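Local coordinates for flavin-containing monooxygenase (Allium sativum, PDB 6WPU), which probably uses its bound flavin-adenine dinucleotide to oxygenate the sulfur of S-allyl-L-cysteine in garlic, at residues A[37-42]-A[346-351]; A[49-54]-A[169-174]; A[176-181]-A[300-305]. One frame throughout, in Å; residues are numbered along the deposited sequence.

In the fold
All three contacts gather round the FAD-binding Rossmann-type part of the chain. Contact 1 packs helix 32-43 against helix 343-358, and contacts 2 and 3 are both nested in the loop it closes; contact 2 closes before contact 3 opens. Strands 47-52 and 175-178 belong to one parallel sheet, contact 2 joining it to the antiparallel sheet through strand 168-173, which leads into strand 175-178. Contacts 2 and 3 have centres about 11 Å apart, and both touch FAD. The centre of contact 1 is about 17 Å from that of contact 2 and about 16 Å from that of contact 3; Thr37 meets Cys179 and Ala38 meets Ile50, packing helix 32-43 on the sheet.

Contact 1 of 3, residues A[37-42]-A[346-351]; sequences TARELR and LCELQS. With SO4 (sulfate ion), chain C.
Arg39 reaches from one helix to Glu348 on the other, where its NH2 gives a hydrogen bond of 2.8 Å to Glu348 OE2 within a salt bridge. The oxygen lies in the guanidinium plane, yet the nitrogen stands above the carboxylate plane, and the two flat groups are turned 53° apart. Glu348 gets there by running straight out, with CG anti to the backbone N (chi1 -177°) and the chain extended beyond it; its OE1 accepts from Leu101 N, so both oxygens are held. The same guanidinium turns its side to Glu40, the next residue, whose OE2 receives NE at 3.0 Å and NH2 at 2.9 Å and is also bridged by Arg43. Asp102 on NH1 adds a third acid, so Arg39 would be expected to offset only part of this charge, with Arg43 and Lys352, on Glu40 OE1, contributing. Beneath the charges the helices close up: Glu40 CG lies 3.4 Å from Ser351 OG, and Thr37 OG1, bonded to Ala33 O of its own helix, rests 3.4 Å from Ser351 CB. They come closest where Thr37 faces Ser351, their CA atoms 5.1 Å apart, consistent with the small side chains there. With axes 8.9 Å apart and crossing at -32°, this is a buried helix pair bridged by a salt-bridge network, joining the first helix of the Rossmann-type FAD-binding fold to helix 343-358.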
# COMPACT_ATOMS: atom_id res chain seq x y z
N THR A 37 1.23 -10.94 -9.96
CA THR A 37 1.24 -12.32 -9.48
C THR A 37 0.67 -13.26 -10.53
O THR A 37 1.21 -14.34 -10.78
CB THR A 37 0.47 -12.44 -8.16
OG1 THR A 37 1.14 -11.69 -7.14
CG2 THR A 37 0.40 -13.91 -7.70
N ALA A 38 -0.43 -12.85 -11.19
CA ALA A 38 -1.01 -13.65 -12.25
C ALA A 38 -0.01 -13.87 -13.38
O ALA A 38 0.12 -14.98 -13.90
CB ALA A 38 -2.27 -12.98 -12.79
N ARG A 39 0.71 -12.81 -13.76
CA ARG A 39 1.70 -12.94 -14.82
C ARG A 39 2.82 -13.90 -14.42
O ARG A 39 3.17 -14.81 -15.18
CB ARG A 39 2.28 -11.57 -15.17
CG ARG A 39 3.33 -11.62 -16.28
CD ARG A 39 3.99 -10.25 -16.44
NE ARG A 39 5.03 -10.04 -15.43
CZ ARG A 39 5.88 -9.01 -15.43
NH1 ARG A 39 5.81 -8.07 -16.37
NH2 ARG A 39 6.80 -8.93 -14.47
N GLU A 40 3.35 -13.74 -13.21
CA GLU A 40 4.51 -14.54 -12.80
C GLU A 40 4.14 -16.01 -12.60
O GLU A 40 4.95 -16.89 -12.88
CB GLU A 40 5.13 -13.96 -11.53
CG GLU A 40 5.73 -12.56 -11.74
CD GLU A 40 6.83 -12.55 -12.80
OE1 GLU A 40 7.71 -13.44 -12.75
OE2 GLU A 40 6.81 -11.68 -13.69
N LEU A 41 2.92 -16.29 -12.12
CA LEU A 41 2.47 -17.67 -12.04
C LEU A 41 2.33 -18.27 -13.44
O LEU A 41 2.76 -19.41 -13.67
CB LEU A 41 1.14 -17.76 -11.28
CG LEU A 41 1.23 -17.47 -9.77
CD1 LEU A 41 -0.16 -17.26 -9.14
CD2 LEU A 41 1.97 -18.59 -9.08
N ARG A 42 1.75 -17.52 -14.38
CA ARG A 42 1.61 -18.03 -15.74
C ARG A 42 2.97 -18.29 -16.38
O ARG A 42 3.16 -19.31 -17.04
CB ARG A 42 0.78 -17.04 -16.58
CG ARG A 42 0.45 -17.56 -18.00
CD ARG A 42 1.39 -16.98 -19.06
NE ARG A 42 1.34 -15.52 -19.07
CZ ARG A 42 2.34 -14.74 -19.50
NH1 ARG A 42 3.46 -15.30 -19.95
NH2 ARG A 42 2.21 -13.41 -19.46
N LEU A 346 8.70 -4.77 -6.01
CA LEU A 346 8.72 -5.68 -4.87
C LEU A 346 7.70 -6.82 -5.05
O LEU A 346 8.02 -7.99 -4.82
CB LEU A 346 8.46 -4.91 -3.57
CG LEU A 346 8.52 -5.77 -2.31
CD1 LEU A 346 9.23 -5.05 -1.17
CD2 LEU A 346 7.12 -6.25 -1.88
N CYS A 347 6.45 -6.48 -5.42
CA CYS A 347 5.44 -7.51 -5.63
C CYS A 347 5.83 -8.42 -6.80
O CYS A 347 5.57 -9.63 -6.77
CB CYS A 347 4.07 -6.87 -5.89
SG CYS A 347 3.35 -5.98 -4.45
N GLU A 348 6.45 -7.84 -7.83
CA GLU A 348 6.93 -8.62 -8.96
C GLU A 348 7.91 -9.69 -8.50
O GLU A 348 7.78 -10.87 -8.86
CB GLU A 348 7.59 -7.67 -9.97
CG GLU A 348 8.12 -8.29 -11.28
CD GLU A 348 8.68 -7.21 -12.22
OE1 GLU A 348 8.91 -6.06 -11.75
OE2 GLU A 348 8.90 -7.49 -13.43
N LEU A 349 8.87 -9.30 -7.66
CA LEU A 349 9.89 -10.24 -7.23
C LEU A 349 9.34 -11.24 -6.22
O LEU A 349 9.71 -12.42 -6.25
CB LEU A 349 11.08 -9.48 -6.66
CG LEU A 349 11.86 -8.70 -7.71
CD1 LEU A 349 12.82 -7.71 -7.04
CD2 LEU A 349 12.63 -9.66 -8.65
N GLN A 350 8.43 -10.80 -5.35
CA GLN A 350 7.77 -11.74 -4.44
C GLN A 350 7.04 -12.82 -5.21
O GLN A 350 7.12 -14.00 -4.87
CB GLN A 350 6.80 -11.01 -3.53
CG GLN A 350 7.43 -10.19 -2.44
CD GLN A 350 6.39 -9.63 -1.50
OE1 GLN A 350 5.30 -9.27 -1.94
NE2 GLN A 350 6.71 -9.55 -0.22
N SER A 351 6.29 -12.44 -6.24
CA SER A 351 5.48 -13.44 -6.90
C SER A 351 6.33 -14.29 -7.84
O SER A 351 6.01 -15.46 -8.06
CB SER A 351 4.32 -12.75 -7.64
OG SER A 351 4.81 -11.79 -8.55
S SO4 C . 5.50 -12.73 -21.42
O1 SO4 C . 4.07 -12.45 -21.50
O2 SO4 C . 6.26 -11.48 -21.37
O3 SO4 C . 5.80 -13.55 -20.26
O4 SO4 C . 5.88 -13.51 -22.60

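Contact 2 of 3, residues A[49-54]-A[169-174]; sequences TIFERG and GEEGFD. With FAD (flavin-adenine dinucleotide), chain B; SO4 (sulfate ion), chain G.
Thr49 and Phe51 point from their strand at Phe173, and here the contact is tightest. Phe173 crosses Thr49 at about a right angle and brings the edge of its ring to the threonine, with CE2 3.6 Å from Thr49 CB. Phe51 comes from the opposite direction, its CE2 3.8 Å from Phe173 CZ, an atom that lies near the plane of the Phe51 ring at its edge. Val159 and Ala26 pack on both rings, with Trp161 meeting Phe51 and His24 meeting Phe173. Toward solvent the packing gives way to a polar pair. Glu171 is partly exposed and stretches fully, CG anti to the backbone N (chi1 179°), to receive Thr49 OG1 on OE1 at 3.1 Å. The hydroxyl approaches from above the carboxylate plane, 36° out of it, while His24 NE2 bonds to the same oxygen.

Farther along the first segment the chain leaves the aromatic packing and meets the cofactor. Glu52 holds the adenosine ribose by both hydroxyls, taking FAD O2B on OE1 at 2.7 Å and FAD O3B on OE2 at 2.8 Å. Gly54 N and Ala30 N donate to this carboxylate as well, one to each oxygen, and so fix its rotation. Arg53 NE adds a bond of 3.0 Å to FAD O2B, while its NH2 holds a sulfate probably left from crystallisation. With an alanine in place of Glu52, both ribose hydroxyls would probably lose their acceptor and the adenosine end is likely to be less firmly placed. An acid at this place, accepting from both ribose hydroxyls, is characteristic of dinucleotide-binding Rossmann folds. Here the carboxylate accepts and Arg53 donates, a matched grip on O2B.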
# COMPACT_ATOMS: atom_id res chain seq x y z
N THR A 49 -6.81 -18.97 -11.05
CA THR A 49 -8.10 -18.30 -11.05
C THR A 49 -7.92 -17.00 -10.27
O THR A 49 -7.48 -17.02 -9.11
CB THR A 49 -9.20 -19.17 -10.43
OG1 THR A 49 -9.33 -20.40 -11.16
CG2 THR A 49 -10.54 -18.43 -10.43
N ILE A 50 -8.25 -15.88 -10.90
CA ILE A 50 -8.08 -14.56 -10.29
C ILE A 50 -9.45 -14.05 -9.87
O ILE A 50 -10.37 -13.95 -10.70
CB ILE A 50 -7.41 -13.58 -11.27
CG1 ILE A 50 -6.18 -14.23 -11.92
CG2 ILE A 50 -7.08 -12.29 -10.54
CD1 ILE A 50 -5.79 -13.59 -13.24
N PHE A 51 -9.59 -13.71 -8.59
CA PHE A 51 -10.84 -13.18 -8.06
C PHE A 51 -10.67 -11.70 -7.81
O PHE A 51 -9.73 -11.29 -7.12
CB PHE A 51 -11.25 -13.89 -6.76
CG PHE A 51 -11.43 -15.37 -6.91
CD1 PHE A 51 -12.68 -15.90 -7.25
CD2 PHE A 51 -10.36 -16.22 -6.73
CE1 PHE A 51 -12.85 -17.28 -7.41
CE2 PHE A 51 -10.50 -17.61 -6.88
CZ PHE A 51 -11.76 -18.14 -7.21
N GLU A 52 -11.57 -10.88 -8.36
CA GLU A 52 -11.57 -9.44 -8.11
C GLU A 52 -12.97 -9.01 -7.69
O GLU A 52 -13.95 -9.23 -8.42
CB GLU A 52 -11.11 -8.66 -9.33
CG GLU A 52 -11.32 -7.14 -9.22
CD GLU A 52 -10.71 -6.53 -7.95
OE1 GLU A 52 -11.45 -5.84 -7.21
OE2 GLU A 52 -9.50 -6.75 -7.69
N ARG A 53 -13.06 -8.40 -6.51
CA ARG A 53 -14.34 -7.97 -5.97
C ARG A 53 -14.97 -6.84 -6.80
O ARG A 53 -16.18 -6.82 -7.01
CB ARG A 53 -14.15 -7.54 -4.52
CG ARG A 53 -15.11 -6.51 -4.02
CD ARG A 53 -14.39 -5.44 -3.25
NE ARG A 53 -13.60 -4.56 -4.13
CZ ARG A 53 -14.10 -3.55 -4.84
NH1 ARG A 53 -13.30 -2.82 -5.60
NH2 ARG A 53 -15.40 -3.28 -4.79
N GLY A 54 -14.15 -5.91 -7.30
CA GLY A 54 -14.66 -4.80 -8.09
C GLY A 54 -14.95 -5.17 -9.53
O GLY A 54 -14.84 -6.32 -9.96
N GLY A 169 -20.03 -19.12 -5.63
CA GLY A 169 -19.57 -20.47 -5.87
C GLY A 169 -18.29 -20.72 -5.10
O GLY A 169 -17.94 -19.97 -4.19
N GLU A 170 -17.59 -21.78 -5.50
CA GLU A 170 -16.34 -22.14 -4.86
C GLU A 170 -15.49 -22.97 -5.81
O GLU A 170 -15.98 -23.48 -6.83
CB GLU A 170 -16.57 -22.90 -3.55
CG GLU A 170 -17.31 -24.19 -3.71
CD GLU A 170 -17.51 -24.90 -2.38
OE1 GLU A 170 -16.97 -26.03 -2.22
OE2 GLU A 170 -18.20 -24.34 -1.50
N GLU A 171 -14.21 -23.10 -5.46
CA GLU A 171 -13.27 -23.82 -6.31
C GLU A 171 -12.12 -24.30 -5.46
O GLU A 171 -11.73 -23.65 -4.49
CB GLU A 171 -12.77 -22.92 -7.46
CG GLU A 171 -11.76 -23.60 -8.40
CD GLU A 171 -11.41 -22.77 -9.64
OE1 GLU A 171 -10.53 -23.20 -10.42
OE2 GLU A 171 -12.02 -21.70 -9.85
N GLY A 172 -11.58 -25.47 -5.81
CA GLY A 172 -10.45 -26.04 -5.10
C GLY A 172 -9.14 -25.66 -5.76
O GLY A 172 -9.06 -25.47 -6.97
N PHE A 173 -8.09 -25.54 -4.94
CA PHE A 173 -6.80 -25.06 -5.41
C PHE A 173 -5.66 -25.80 -4.72
O PHE A 173 -5.80 -26.27 -3.58
CB PHE A 173 -6.63 -23.54 -5.15
CG PHE A 173 -7.56 -22.71 -5.96
CD1 PHE A 173 -8.81 -22.34 -5.45
CD2 PHE A 173 -7.21 -22.32 -7.26
CE1 PHE A 173 -9.69 -21.58 -6.21
CE2 PHE A 173 -8.10 -21.57 -8.04
CZ PHE A 173 -9.34 -21.18 -7.50
N ASP A 174 -4.53 -25.88 -5.42
CA ASP A 174 -3.30 -26.33 -4.78
C ASP A 174 -2.70 -25.25 -3.88
O ASP A 174 -2.03 -25.57 -2.89
CB ASP A 174 -2.26 -26.70 -5.83
CG ASP A 174 -2.71 -27.87 -6.69
OD1 ASP A 174 -3.14 -28.91 -6.13
OD2 ASP A 174 -2.62 -27.74 -7.93
PA FAD B . -4.68 -2.73 -3.88
O1A FAD B . -4.39 -1.62 -4.89
O2A FAD B . -5.45 -2.47 -2.69
O5B FAD B . -5.49 -3.86 -4.49
C5B FAD B . -6.11 -4.95 -3.82
C4B FAD B . -7.25 -5.54 -4.68
O4B FAD B . -7.84 -6.69 -4.14
C3B FAD B . -8.36 -4.56 -4.94
O3B FAD B . -8.64 -4.47 -6.30
C2B FAD B . -9.53 -5.11 -4.21
O2B FAD B . -10.74 -4.81 -4.81
C1B FAD B . -9.23 -6.58 -4.26
N9A FAD B . -9.83 -7.35 -3.20
C8A FAD B . -9.78 -7.03 -1.84
N7A FAD B . -10.45 -7.95 -1.14
C5A FAD B . -10.99 -8.91 -2.00
C6A FAD B . -11.76 -10.05 -1.84
N6A FAD B . -12.18 -10.49 -0.53
N1A FAD B . -12.11 -10.78 -2.92
C2A FAD B . -11.75 -10.41 -4.17
N3A FAD B . -11.00 -9.30 -4.38
C4A FAD B . -10.61 -8.54 -3.33
N1 FAD B . 2.79 3.32 -4.65
C2 FAD B . 3.60 3.85 -5.72
O2 FAD B . 4.40 3.03 -6.44
N3 FAD B . 3.66 5.21 -5.95
C4 FAD B . 2.87 6.07 -5.21
O4 FAD B . 2.90 7.41 -5.43
C4X FAD B . 1.86 5.56 -4.28
N5 FAD B . 0.91 6.42 -3.73
C5X FAD B . -0.06 5.90 -2.88
C6 FAD B . -1.01 6.77 -2.31
C7 FAD B . -1.99 6.24 -1.48
C7M FAD B . -2.99 7.19 -0.87
C8 FAD B . -2.04 4.88 -1.20
C8M FAD B . -3.08 4.29 -0.30
C9 FAD B . -1.09 4.01 -1.77
C9A FAD B . -0.11 4.52 -2.60
N10 FAD B . 0.85 3.63 -3.19
C10 FAD B . 1.84 4.14 -4.04
C1' FAD B . 0.83 2.19 -2.86
C2' FAD B . -0.19 1.29 -3.53
O2' FAD B . -0.86 0.60 -2.55
C3' FAD B . 0.62 0.30 -4.34
O3' FAD B . 1.08 1.07 -5.38
C4' FAD B . -0.16 -0.88 -4.91
O4' FAD B . -1.29 -0.38 -5.52
C5' FAD B . -0.52 -2.00 -3.93
O5' FAD B . -1.50 -2.71 -4.62
P FAD B . -2.29 -4.02 -4.20
O1P FAD B . -2.64 -4.91 -5.45
O2P FAD B . -1.42 -4.65 -3.04
O3P FAD B . -3.50 -3.42 -3.26
S SO4 G . -16.42 -1.25 -8.08
O1 SO4 G . -16.96 0.10 -7.90
O2 SO4 G . -15.98 -1.77 -6.79
O3 SO4 G . -15.28 -1.21 -9.00
O4 SO4 G . -17.46 -2.11 -8.63

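Contact 3 of 3, residues A[176-181]-A[300-305]; sequences VVVCNG and FPFLNT. With FAD (flavin-adenine dinucleotide), chain B; SO4 (sulfate ion), chain E.
Asn180 and Val178, each burying 53 Å² against the other segment, meet the rings of Phe300 and Phe302. Asn180 presents its amide to both. Its OD1 lies 3.5 Å from Phe300 CD2, near the ring plane at the edge, with the amide turned 44° from the ring. Against Phe302 the amide stands almost perpendicular, at 87°, and ND2 comes within 3.9 Å of Phe302 CE2, again at the ring's edge. Asn180 CG sits between the backbone N and the carbonyl carbon (chi1 69°), which carries the amide out toward these rings. ND2 also donates to Asn299 O, just before the second segment, so the bond to Asn299 fixes the buried amide, and the ring edges pack against it.

Val178 contributes a single methyl: CG1 touches Phe300 CD2 at 4.0 Å and Phe302 CZ at 4.1 Å, the one methyl meeting both rings. Both rings belong to a type I beta turn from Phe300 to Leu303, closed by the bond from Leu303 N to Phe300 O, which is consistent with their facing the same strand. The CB of Phe300 lies over one face of the Phe302 ring, offset toward its rim.

Phe302 also borders the adenine, its CD2 3.5 Å from FAD N6A. The backbone leading out of the strand borders the cofactor, with Gly181 CA 3.3 Å from FAD O3P; a side chain at this glycine would run into FAD O2A. Around the contact, strand 175-178 lies between strands 24-28 and 332-334 of the parallel sheet. Phe334 from the latter meets Phe300 edge-to-face, while Val149 of strand 144-151 and Ile28 of strand 24-28 pack on Phe302.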
# COMPACT_ATOMS: atom_id res chain seq x y z
N VAL A 176 -2.93 -20.74 -2.70
CA VAL A 176 -3.65 -19.47 -2.68
C VAL A 176 -2.64 -18.36 -2.45
O VAL A 176 -1.84 -18.43 -1.50
CB VAL A 176 -4.72 -19.45 -1.57
CG1 VAL A 176 -5.34 -18.04 -1.44
CG2 VAL A 176 -5.78 -20.49 -1.85
N VAL A 177 -2.66 -17.33 -3.30
CA VAL A 177 -1.84 -16.14 -3.10
C VAL A 177 -2.76 -14.98 -2.75
O VAL A 177 -3.63 -14.60 -3.54
CB VAL A 177 -1.00 -15.80 -4.34
CG1 VAL A 177 -0.05 -14.67 -3.99
CG2 VAL A 177 -0.23 -17.02 -4.87
N VAL A 178 -2.56 -14.40 -1.57
CA VAL A 178 -3.41 -13.32 -1.07
C VAL A 178 -2.83 -11.98 -1.52
O VAL A 178 -1.70 -11.63 -1.14
CB VAL A 178 -3.55 -13.37 0.45
CG1 VAL A 178 -4.39 -12.18 0.97
CG2 VAL A 178 -4.19 -14.69 0.88
N CYS A 179 -3.58 -11.25 -2.35
CA CYS A 179 -3.14 -9.98 -2.93
C CYS A 179 -4.18 -8.88 -2.70
O CYS A 179 -4.50 -8.10 -3.60
CB CYS A 179 -2.88 -10.13 -4.43
SG CYS A 179 -1.67 -11.39 -4.87
N ASN A 180 -4.74 -8.80 -1.49
CA ASN A 180 -5.94 -8.01 -1.29
C ASN A 180 -5.65 -6.58 -0.86
O ASN A 180 -6.61 -5.82 -0.63
CB ASN A 180 -6.87 -8.69 -0.26
CG ASN A 180 -6.29 -8.66 1.15
OD1 ASN A 180 -5.13 -8.97 1.37
ND2 ASN A 180 -7.12 -8.26 2.12
N GLY A 181 -4.39 -6.18 -0.76
CA GLY A 181 -4.02 -4.84 -0.35
C GLY A 181 -4.16 -4.61 1.15
O GLY A 181 -4.76 -5.42 1.87
N PHE A 300 -7.89 -9.42 6.65
CA PHE A 300 -8.25 -10.57 5.80
C PHE A 300 -9.44 -11.31 6.39
O PHE A 300 -9.30 -12.45 6.86
CB PHE A 300 -7.12 -11.59 5.66
CG PHE A 300 -5.77 -11.01 5.66
CD1 PHE A 300 -5.00 -11.05 6.81
CD2 PHE A 300 -5.23 -10.50 4.51
CE1 PHE A 300 -3.73 -10.54 6.82
CE2 PHE A 300 -3.95 -9.98 4.50
CZ PHE A 300 -3.20 -10.00 5.67
N PRO A 301 -10.64 -10.73 6.35
CA PRO A 301 -11.78 -11.41 6.99
C PRO A 301 -12.09 -12.79 6.39
O PRO A 301 -12.58 -13.68 7.09
CB PRO A 301 -12.93 -10.41 6.78
CG PRO A 301 -12.49 -9.54 5.61
CD PRO A 301 -11.00 -9.46 5.70
N PHE A 302 -11.75 -13.01 5.13
CA PHE A 302 -12.09 -14.26 4.47
C PHE A 302 -11.18 -15.41 4.87
O PHE A 302 -11.48 -16.57 4.55
CB PHE A 302 -12.03 -14.05 2.97
CG PHE A 302 -10.77 -13.36 2.52
CD1 PHE A 302 -9.61 -14.09 2.31
CD2 PHE A 302 -10.73 -11.98 2.34
CE1 PHE A 302 -8.42 -13.46 1.91
CE2 PHE A 302 -9.55 -11.35 1.93
CZ PHE A 302 -8.39 -12.10 1.71
N LEU A 303 -10.06 -15.13 5.54
CA LEU A 303 -8.98 -16.10 5.64
C LEU A 303 -9.11 -16.91 6.92
O LEU A 303 -9.05 -16.35 8.02
CB LEU A 303 -7.63 -15.39 5.57
CG LEU A 303 -6.43 -16.32 5.56
CD1 LEU A 303 -6.58 -17.38 4.45
CD2 LEU A 303 -5.16 -15.51 5.41
N ASN A 304 -9.28 -18.23 6.78
CA ASN A 304 -9.43 -19.14 7.92
C ASN A 304 -8.23 -20.08 7.97
O ASN A 304 -8.12 -20.99 7.15
CB ASN A 304 -10.74 -19.91 7.83
CG ASN A 304 -11.96 -18.98 7.79
OD1 ASN A 304 -12.77 -19.03 6.87
ND2 ASN A 304 -12.06 -18.10 8.78
N THR A 305 -7.34 -19.85 8.94
CA THR A 305 -6.13 -20.65 9.12
C THR A 305 -6.08 -21.34 10.48
O THR A 305 -5.04 -21.90 10.83
CB THR A 305 -4.89 -19.77 8.95
OG1 THR A 305 -4.88 -18.74 9.96
CG2 THR A 305 -4.89 -19.12 7.58
PA FAD B . -4.68 -2.73 -3.88
O1A FAD B . -4.39 -1.62 -4.89
O2A FAD B . -5.45 -2.47 -2.69
O5B FAD B . -5.49 -3.86 -4.49
C5B FAD B . -6.11 -4.95 -3.82
C4B FAD B . -7.25 -5.54 -4.68
O4B FAD B . -7.84 -6.69 -4.14
C3B FAD B . -8.36 -4.56 -4.94
O3B FAD B . -8.64 -4.47 -6.30
C2B FAD B . -9.53 -5.11 -4.21
O2B FAD B . -10.74 -4.81 -4.81
C1B FAD B . -9.23 -6.58 -4.26
N9A FAD B . -9.83 -7.35 -3.20
C8A FAD B . -9.78 -7.03 -1.84
N7A FAD B . -10.45 -7.95 -1.14
C5A FAD B . -10.99 -8.91 -2.00
C6A FAD B . -11.76 -10.05 -1.84
N6A FAD B . -12.18 -10.49 -0.53
N1A FAD B . -12.11 -10.78 -2.92
C2A FAD B . -11.75 -10.41 -4.17
N3A FAD B . -11.00 -9.30 -4.38
C4A FAD B . -10.61 -8.54 -3.33
N1 FAD B . 2.79 3.32 -4.65
C2 FAD B . 3.60 3.85 -5.72
O2 FAD B . 4.40 3.03 -6.44
N3 FAD B . 3.66 5.21 -5.95
C4 FAD B . 2.87 6.07 -5.21
O4 FAD B . 2.90 7.41 -5.43
C4X FAD B . 1.86 5.56 -4.28
N5 FAD B . 0.91 6.42 -3.73
C5X FAD B . -0.06 5.90 -2.88
C6 FAD B . -1.01 6.77 -2.31
C7 FAD B . -1.99 6.24 -1.48
C7M FAD B . -2.99 7.19 -0.87
C8 FAD B . -2.04 4.88 -1.20
C8M FAD B . -3.08 4.29 -0.30
C9 FAD B . -1.09 4.01 -1.77
C9A FAD B . -0.11 4.52 -2.60
N10 FAD B . 0.85 3.63 -3.19
C10 FAD B . 1.84 4.14 -4.04
C1' FAD B . 0.83 2.19 -2.86
C2' FAD B . -0.19 1.29 -3.53
O2' FAD B . -0.86 0.60 -2.55
C3' FAD B . 0.62 0.30 -4.34
O3' FAD B . 1.08 1.07 -5.38
C4' FAD B . -0.16 -0.88 -4.91
O4' FAD B . -1.29 -0.38 -5.52
C5' FAD B . -0.52 -2.00 -3.93
O5' FAD B . -1.50 -2.71 -4.62
P FAD B . -2.29 -4.02 -4.20
O1P FAD B . -2.64 -4.91 -5.45
O2P FAD B . -1.42 -4.65 -3.04
O3P FAD B . -3.50 -3.42 -3.26
S SO4 E . -9.30 -18.39 11.88
O1 SO4 E . -9.31 -18.17 13.33
O2 SO4 E . -10.27 -17.47 11.27
O3 SO4 E . -9.67 -19.78 11.58
O4 SO4 E . -7.96 -18.11 11.37